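Putative acetyltransferase Sthe_0691 (Sphaerobacter thermophilus, PDB 3SHP) probably transfers an acetyl group from acetyl-coenzyme A to an acceptor that the structure alone does not identify, as a GNAT-type acetyltransferase. Local coordinates at the S,R meso-tartaric acid site and the interface of chains A and B. Residues are numbered along the deposited sequence; one frame, centred on the assembly and turned at random. Chains: chain A/B, Putative acetyltransferase Sthe_0691.

Contact 1: the S,R meso-tartaric acid site. Residues chain A 35, 58-59; chain B 96-98. With SRT (S,R meso-tartaric acid), chain C.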
ATOM      1  N   PHE A  35      -0.654  16.851  10.127  1.00 27.62           N
ATOM      2  CA  PHE A  35       0.523  17.411  10.774  1.00 27.78           C
ATOM      3  C   PHE A  35       1.753  16.552  10.569  1.00 27.27           C
ATOM      4  O   PHE A  35       1.685  15.329  10.679  1.00 26.88           O
ATOM      5  CB  PHE A  35       0.277  17.680  12.257  1.00 28.02           C
ATOM      6  CG  PHE A  35      -0.490  18.954  12.500  1.00 30.18           C
ATOM      7  CD1 PHE A  35       0.178  20.183  12.585  1.00 30.95           C
ATOM      8  CD2 PHE A  35      -1.888  18.933  12.581  1.00 31.81           C
ATOM      9  CE1 PHE A  35      -0.517  21.389  12.789  1.00 31.88           C
ATOM     10  CE2 PHE A  35      -2.596  20.129  12.771  1.00 34.04           C
ATOM     11  CZ  PHE A  35      -1.900  21.366  12.879  1.00 32.84           C
ATOM     12  N   ARG A  58       3.121  26.045  19.328  1.00 37.34           N
ATOM     13  CA  ARG A  58       2.076  26.702  18.548  1.00 36.86           C
ATOM     14  C   ARG A  58       2.398  26.574  17.057  1.00 35.49           C
ATOM     15  O   ARG A  58       3.461  26.989  16.617  1.00 35.32           O
ATOM     16  CB  ARG A  58       1.881  28.176  18.968  1.00 37.01           C
ATOM     17  CG  ARG A  58       1.283  28.388  20.400  1.00 40.62           C
ATOM     18  CD  ARG A  58      -0.150  27.778  20.536  1.00 45.19           C
ATOM     19  NE  ARG A  58      -0.744  27.932  21.870  1.00 49.49           N
ATOM     20  CZ  ARG A  58      -0.820  26.965  22.801  1.00 52.17           C
ATOM     21  NH1 ARG A  58      -0.333  25.729  22.586  1.00 52.08           N
ATOM     22  NH2 ARG A  58      -1.389  27.236  23.971  1.00 53.60           N
ATOM     23  N   TRP A  59       1.476  25.981  16.307  1.00 33.95           N
ATOM     24  CA  TRP A  59       1.634  25.794  14.875  1.00 33.10           C
ATOM     25  C   TRP A  59       0.775  26.777  14.114  1.00 32.99           C
ATOM     26  O   TRP A  59      -0.361  27.091  14.510  1.00 33.34           O
ATOM     27  CB  TRP A  59       1.220  24.397  14.447  1.00 32.44           C
ATOM     28  CG  TRP A  59       2.068  23.283  14.957  1.00 33.22           C
ATOM     29  CD1 TRP A  59       2.134  22.809  16.253  1.00 33.07           C
ATOM     30  CD2 TRP A  59       2.913  22.437  14.179  1.00 31.78           C
ATOM     31  NE1 TRP A  59       2.991  21.735  16.316  1.00 32.85           N
ATOM     32  CE2 TRP A  59       3.476  21.483  15.057  1.00 32.84           C
ATOM     33  CE3 TRP A  59       3.266  22.403  12.833  1.00 30.81           C
ATOM     34  CZ2 TRP A  59       4.366  20.508  14.619  1.00 32.49           C
ATOM     35  CZ3 TRP A  59       4.149  21.434  12.398  1.00 31.41           C
ATOM     36  CH2 TRP A  59       4.685  20.496  13.287  1.00 32.05           C
TER
ATOM     37  N   ASP B  96      -9.780  23.698  10.899  1.00 28.78           N
ATOM     38  CA  ASP B  96      -8.917  24.477  11.786  1.00 29.60           C
ATOM     39  C   ASP B  96      -9.149  24.023  13.213  1.00 28.95           C
ATOM     40  O   ASP B  96     -10.300  23.869  13.619  1.00 28.35           O
ATOM     41  CB  ASP B  96      -9.263  25.975  11.706  1.00 29.51           C
ATOM     42  CG  ASP B  96      -8.643  26.666  10.498  1.00 32.45           C
ATOM     43  OD1 ASP B  96      -8.029  25.964   9.636  1.00 34.10           O
ATOM     44  OD2 ASP B  96      -8.793  27.920  10.393  1.00 33.76           O
ATOM     45  N   ASP B  97      -8.072  23.831  13.968  1.00 29.30           N
ATOM     46  CA  ASP B  97      -8.159  23.512  15.405  1.00 30.51           C
ATOM     47  C   ASP B  97      -8.929  22.243  15.693  1.00 28.93           C
ATOM     48  O   ASP B  97      -9.743  22.191  16.626  1.00 28.46           O
ATOM     49  CB  ASP B  97      -8.806  24.676  16.182  1.00 32.03           C
ATOM     50  CG  ASP B  97      -7.789  25.631  16.709  1.00 38.09           C
ATOM     51  OD1 ASP B  97      -7.071  25.262  17.684  1.00 41.98           O
ATOM     52  OD2 ASP B  97      -7.681  26.739  16.127  1.00 44.75           O
ATOM     53  N   ALA B  98      -8.668  21.211  14.903  1.00 27.68           N
ATOM     54  CA  ALA B  98      -9.454  19.990  15.001  1.00 26.43           C
ATOM     55  C   ALA B  98      -9.335  19.349  16.385  1.00 26.14           C
ATOM     56  O   ALA B  98     -10.309  18.828  16.901  1.00 26.19           O
ATOM     57  CB  ALA B  98      -9.049  19.034  13.930  1.00 25.44           C
TER
HETATM   58  O1  SRT C 174      -2.206  23.158  17.692  1.00 62.13           O
HETATM   59  O11 SRT C 174      -1.330  25.119  17.342  1.00 60.33           O
HETATM   60  C1  SRT C 174      -2.014  24.140  16.937  1.00 61.88           C
HETATM   61  C2  SRT C 174      -2.616  24.097  15.528  1.00 61.85           C
HETATM   62  O2  SRT C 174      -1.991  25.027  14.626  1.00 61.27           O
HETATM   63  C3  SRT C 174      -4.112  24.424  15.464  1.00 62.09           C
HETATM   64  O3  SRT C 174      -4.719  24.320  16.753  1.00 62.74           O
HETATM   65  C4  SRT C 174      -4.827  23.554  14.445  1.00 61.68           C
HETATM   66  O4  SRT C 174      -4.909  22.309  14.617  1.00 60.74           O
HETATM   67  O41 SRT C 174      -5.339  24.113  13.446  1.00 61.05           O
HETATM   68  O   HOH W   1      -6.433  22.218  17.841  1.00 38.22           O
HETATM   69  O   HOH W   2      -6.420  21.337  12.647  1.00 46.14           O
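B:Asp97 buries more of its own surface, 40 Å², against the tartrate than the other residues of the site, and it holds one half of the ligand with both its backbone and its side chain. Its carboxylate oxygen OD1 accepts a hydrogen bond from the ligand hydroxyl O3 at 2.7 Å; O3 comes in from well above the carboxylate plane, 69° out of it. With chi2 at -72°, the carboxylate is turned so that OD1, not OD2, faces this hydroxyl. The amide N of B:Asp97 meanwhile donates to the ligand carboxylate oxygen O41 at 2.8 Å. Water 1 bridges O3 and the same OD1, and water 2 lies 2.7 Å from carboxylate oxygen O4 and passes the contact on to the amide N of B:Ala98.

Chain A takes the other half through main-chain atoms of A:Trp59. Its N donates an almost straight bond, 169° at the hydrogen, to carboxylate oxygen O11 at 3.1 Å, while its carbonyl O accepts from hydroxyl O2 at 2.6 Å, the hydroxyl standing above the carbonyl plane. The indole itself points away from the tartrate, CB alone brushing it. One face of the indole receives CD1 of A:Phe35, whose ring turns its far rim to the ligand: CZ sits 3.6 Å from O4 and also touches the carbon C2. The nearby charge of B:Asp97 would probably disfavour an ionised O4/O41 carboxylate, an effect the backbone N-H groups may offset.

Tartrate may well come from crystallisation, and nothing here marks it as a substrate. It lies between two chains: A:Trp59 belongs to the start of strand 58-66, A:Phe35 to a loop, and B:Asp97 is the loop residue immediately before helix 98-115, whose amino-terminal end faces the ligand's O4 carboxylate.

Contact 2: the interface of chains A and B. Residues chain A 32, 34-36; chain B 35-37, 153-155, 157.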
ATOM      1  N   ASP A  32      -1.085  18.812   1.989  1.00 31.14           N
ATOM      2  CA  ASP A  32      -1.421  17.813   2.981  1.00 31.11           C
ATOM      3  C   ASP A  32      -1.693  18.578   4.261  1.00 30.88           C
ATOM      4  O   ASP A  32      -0.810  19.211   4.800  1.00 30.90           O
ATOM      5  CB  ASP A  32      -0.256  16.839   3.157  1.00 31.10           C
ATOM      6  CG  ASP A  32      -0.593  15.653   4.039  1.00 31.23           C
ATOM      7  OD1 ASP A  32      -1.713  15.571   4.581  1.00 31.62           O
ATOM      8  OD2 ASP A  32       0.284  14.768   4.176  1.00 31.66           O
ATOM      9  N   ARG A  34      -2.476  17.207   7.066  1.00 28.49           N
ATOM     10  CA  ARG A  34      -2.120  16.445   8.246  1.00 27.71           C
ATOM     11  C   ARG A  34      -0.812  16.982   8.813  1.00 27.56           C
ATOM     12  O   ARG A  34       0.005  17.560   8.083  1.00 25.73           O
ATOM     13  CB  ARG A  34      -2.037  14.950   7.933  1.00 28.09           C
ATOM     14  CG  ARG A  34      -3.294  14.371   7.248  1.00 26.23           C
ATOM     15  CD  ARG A  34      -2.997  12.940   6.771  1.00 28.60           C
ATOM     16  NE  ARG A  34      -1.849  12.930   5.850  1.00 29.18           N
ATOM     17  CZ  ARG A  34      -1.288  11.845   5.334  1.00 28.43           C
ATOM     18  NH1 ARG A  34      -1.750  10.642   5.639  1.00 29.44           N
ATOM     19  NH2 ARG A  34      -0.247  11.965   4.520  1.00 25.99           N
ATOM     20  N   PHE A  35      -0.654  16.851  10.127  1.00 27.62           N
ATOM     21  CA  PHE A  35       0.523  17.411  10.774  1.00 27.78           C
ATOM     22  C   PHE A  35       1.753  16.552  10.569  1.00 27.27           C
ATOM     23  O   PHE A  35       1.685  15.329  10.679  1.00 26.88           O
ATOM     24  CB  PHE A  35       0.277  17.680  12.257  1.00 28.02           C
ATOM     25  CG  PHE A  35      -0.490  18.954  12.500  1.00 30.18           C
ATOM     26  CD1 PHE A  35       0.178  20.183  12.585  1.00 30.95           C
ATOM     27  CD2 PHE A  35      -1.888  18.933  12.581  1.00 31.81           C
ATOM     28  CE1 PHE A  35      -0.517  21.389  12.789  1.00 31.88           C
ATOM     29  CE2 PHE A  35      -2.596  20.129  12.771  1.00 34.04           C
ATOM     30  CZ  PHE A  35      -1.900  21.366  12.879  1.00 32.84           C
ATOM     31  N   PRO A  36       2.879  17.198  10.249  1.00 26.62           N
ATOM     32  CA  PRO A  36       4.163  16.493  10.276  1.00 26.50           C
ATOM     33  C   PRO A  36       4.682  16.494  11.724  1.00 26.86           C
ATOM     34  O   PRO A  36       4.036  17.095  12.604  1.00 26.52           O
ATOM     35  CB  PRO A  36       5.049  17.367   9.372  1.00 25.92           C
ATOM     36  CG  PRO A  36       4.530  18.765   9.624  1.00 25.76           C
ATOM     37  CD  PRO A  36       3.027  18.628   9.935  1.00 25.68           C
TER
ATOM     38  N   PHE B  35      -4.497  11.579   0.976  1.00 58.20           N
ATOM     39  CA  PHE B  35      -3.805  11.617   2.272  1.00 56.53           C
ATOM     40  C   PHE B  35      -4.647  11.103   3.478  1.00 55.86           C
ATOM     41  O   PHE B  35      -4.911  11.880   4.416  1.00 55.87           O
ATOM     42  CB  PHE B  35      -3.326  13.047   2.600  1.00 55.94           C
ATOM     43  CG  PHE B  35      -2.460  13.691   1.542  1.00 54.73           C
ATOM     44  CD1 PHE B  35      -1.208  13.178   1.220  1.00 54.04           C
ATOM     45  CD2 PHE B  35      -2.884  14.846   0.909  1.00 53.08           C
ATOM     46  CE1 PHE B  35      -0.417  13.782   0.252  1.00 54.64           C
ATOM     47  CE2 PHE B  35      -2.096  15.467  -0.057  1.00 55.51           C
ATOM     48  CZ  PHE B  35      -0.856  14.930  -0.390  1.00 55.21           C
ATOM     49  N   PRO B  36      -5.074   9.809   3.483  1.00 55.33           N
ATOM     50  CA  PRO B  36      -5.878   9.357   4.672  1.00 53.78           C
ATOM     51  C   PRO B  36      -5.162   9.454   6.051  1.00 52.15           C
ATOM     52  O   PRO B  36      -3.947   9.342   6.101  1.00 51.90           O
ATOM     53  CB  PRO B  36      -6.217   7.883   4.356  1.00 53.52           C
ATOM     54  CG  PRO B  36      -5.651   7.575   2.994  1.00 55.33           C
ATOM     55  CD  PRO B  36      -5.039   8.810   2.388  1.00 55.45           C
ATOM     56  N   VAL B  37      -5.905   9.678   7.143  1.00 50.72           N
ATOM     57  CA  VAL B  37      -5.395   9.380   8.519  1.00 49.99           C
ATOM     58  C   VAL B  37      -5.642   7.877   8.871  1.00 51.53           C
ATOM     59  O   VAL B  37      -4.822   7.216   9.529  1.00 52.10           O
ATOM     60  CB  VAL B  37      -5.932  10.342   9.654  1.00 49.00           C
ATOM     61  CG1 VAL B  37      -5.736  11.820   9.296  1.00 48.95           C
ATOM     62  CG2 VAL B  37      -7.408  10.075  10.016  1.00 48.83           C
ATOM     63  N   ALA B 153      -2.190   7.321  10.354  1.00 21.85           N
ATOM     64  CA  ALA B 153      -1.290   7.962   9.390  1.00 22.68           C
ATOM     65  C   ALA B 153      -1.293   9.476   9.582  1.00 22.50           C
ATOM     66  O   ALA B 153      -2.341  10.077   9.769  1.00 22.94           O
ATOM     67  CB  ALA B 153      -1.722   7.614   7.950  1.00 22.19           C
ATOM     68  N   ARG B 154      -0.116  10.077   9.571  1.00 22.47           N
ATOM     69  CA  ARG B 154       0.020  11.520   9.633  1.00 22.77           C
ATOM     70  C   ARG B 154       0.914  11.895   8.448  1.00 23.96           C
ATOM     71  O   ARG B 154       1.157  11.064   7.574  1.00 24.05           O
ATOM     72  CB  ARG B 154       0.685  11.909  10.951  1.00 22.75           C
ATOM     73  CG  ARG B 154      -0.117  11.530  12.211  1.00 21.23           C
ATOM     74  CD  ARG B 154      -1.438  12.279  12.246  1.00 21.12           C
ATOM     75  NE  ARG B 154      -2.061  12.250  13.568  1.00 20.75           N
ATOM     76  CZ  ARG B 154      -3.375  12.160  13.774  1.00 19.48           C
ATOM     77  NH1 ARG B 154      -4.226  12.118  12.746  1.00 20.26           N
ATOM     78  NH2 ARG B 154      -3.836  12.094  15.007  1.00 18.09           N
ATOM     79  N   ALA B 155       1.434  13.117   8.422  1.00 24.73           N
ATOM     80  CA  ALA B 155       2.237  13.533   7.296  1.00 26.03           C
ATOM     81  C   ALA B 155       3.669  13.028   7.498  1.00 26.95           C
ATOM     82  O   ALA B 155       4.356  13.470   8.437  1.00 28.05           O
ATOM     83  CB  ALA B 155       2.189  15.040   7.156  1.00 25.83           C
ATOM     84  N   HIS B 157       4.686  10.209   8.743  1.00 25.69           N
ATOM     85  CA  HIS B 157       4.901   9.332   9.900  1.00 24.99           C
ATOM     86  C   HIS B 157       3.567   8.750  10.351  1.00 25.09           C
ATOM     87  O   HIS B 157       2.522   9.158   9.841  1.00 25.39           O
ATOM     88  CB  HIS B 157       5.574  10.082  11.062  1.00 24.82           C
ATOM     89  CG  HIS B 157       4.689  11.095  11.737  1.00 24.79           C
ATOM     90  ND1 HIS B 157       4.373  12.308  11.165  1.00 25.28           N
ATOM     91  CD2 HIS B 157       4.070  11.081  12.946  1.00 23.60           C
ATOM     92  CE1 HIS B 157       3.598  12.999  11.986  1.00 22.89           C
ATOM     93  NE2 HIS B 157       3.398  12.278  13.076  1.00 23.75           N
TER
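This is a loop-to-loop contact between two copies of a probable GNAT-family acetyltransferase; it joins chains A and B in the deposited assembly of eight, which may or may not be the biological one. The A:Asp32–A:Arg34 segment fits against B:Phe35 to B:Val37 and the B:Ala153 to B:His157 stretch.

A:Arg34 gives up the most surface in this patch, 125 Å². Its chain bends at chi3 (-58°), which lays the guanidinium between two parts of chain B: the carbonyl O of B:Arg154 sits over the centre of one face, 3.4 Å from CZ, and CB of B:Phe35 backs the opposite face toward the rim. NH1 donates to the carbonyl O of B:Pro36 at 2.6 Å, a bent bond. On the near side A:Asp32 fixes the rotation of the group: NE donates to the syn lone pair of A:Asp32 OD1, and NH2 makes a salt bridge at 2.9 Å with OD2, which lies in the guanidinium plane. OD1 also accepts from the amide N of A:Arg34. An alanine in place of A:Arg34 removes the guanidinium with its bonds to B:Pro36 and A:Asp32, and would probably loosen the A:Asp32 carboxylate over B:Phe35 and weaken the contact.

That carboxylate, CG anti to the backbone N (chi1 -172°), lies flat over the B:Phe35 ring, planes 8° apart and CG 3.9 Å from the centroid. Further along, the amide N of B:Ala155 donates to the carbonyl O of A:Phe35 at 3.2 Å. B:His157 ND1 donates to the carbonyl O of B:Ala155 at 3.0 Å, which helps position that residue, and CE1 lies beside A:Phe35 O and A:Pro36.

The C-alpha centres of contact 1 and contact 2 lie about 13 Å apart, and A:Phe35 belongs to both. Its ring serves contact 1 and its backbone carbonyl serves contact 2, so one loop residue of chain A links the tartrate site to the protein–protein patch. Both contacts bring the same two chains together, and the tartrate bridges the chains beside their direct contacts. In this pair, B:Phe35 lies instead against A:Asp32 in contact 2, in keeping with an interface that is not an exact two-fold. Moving this loop would probably disturb both sites together.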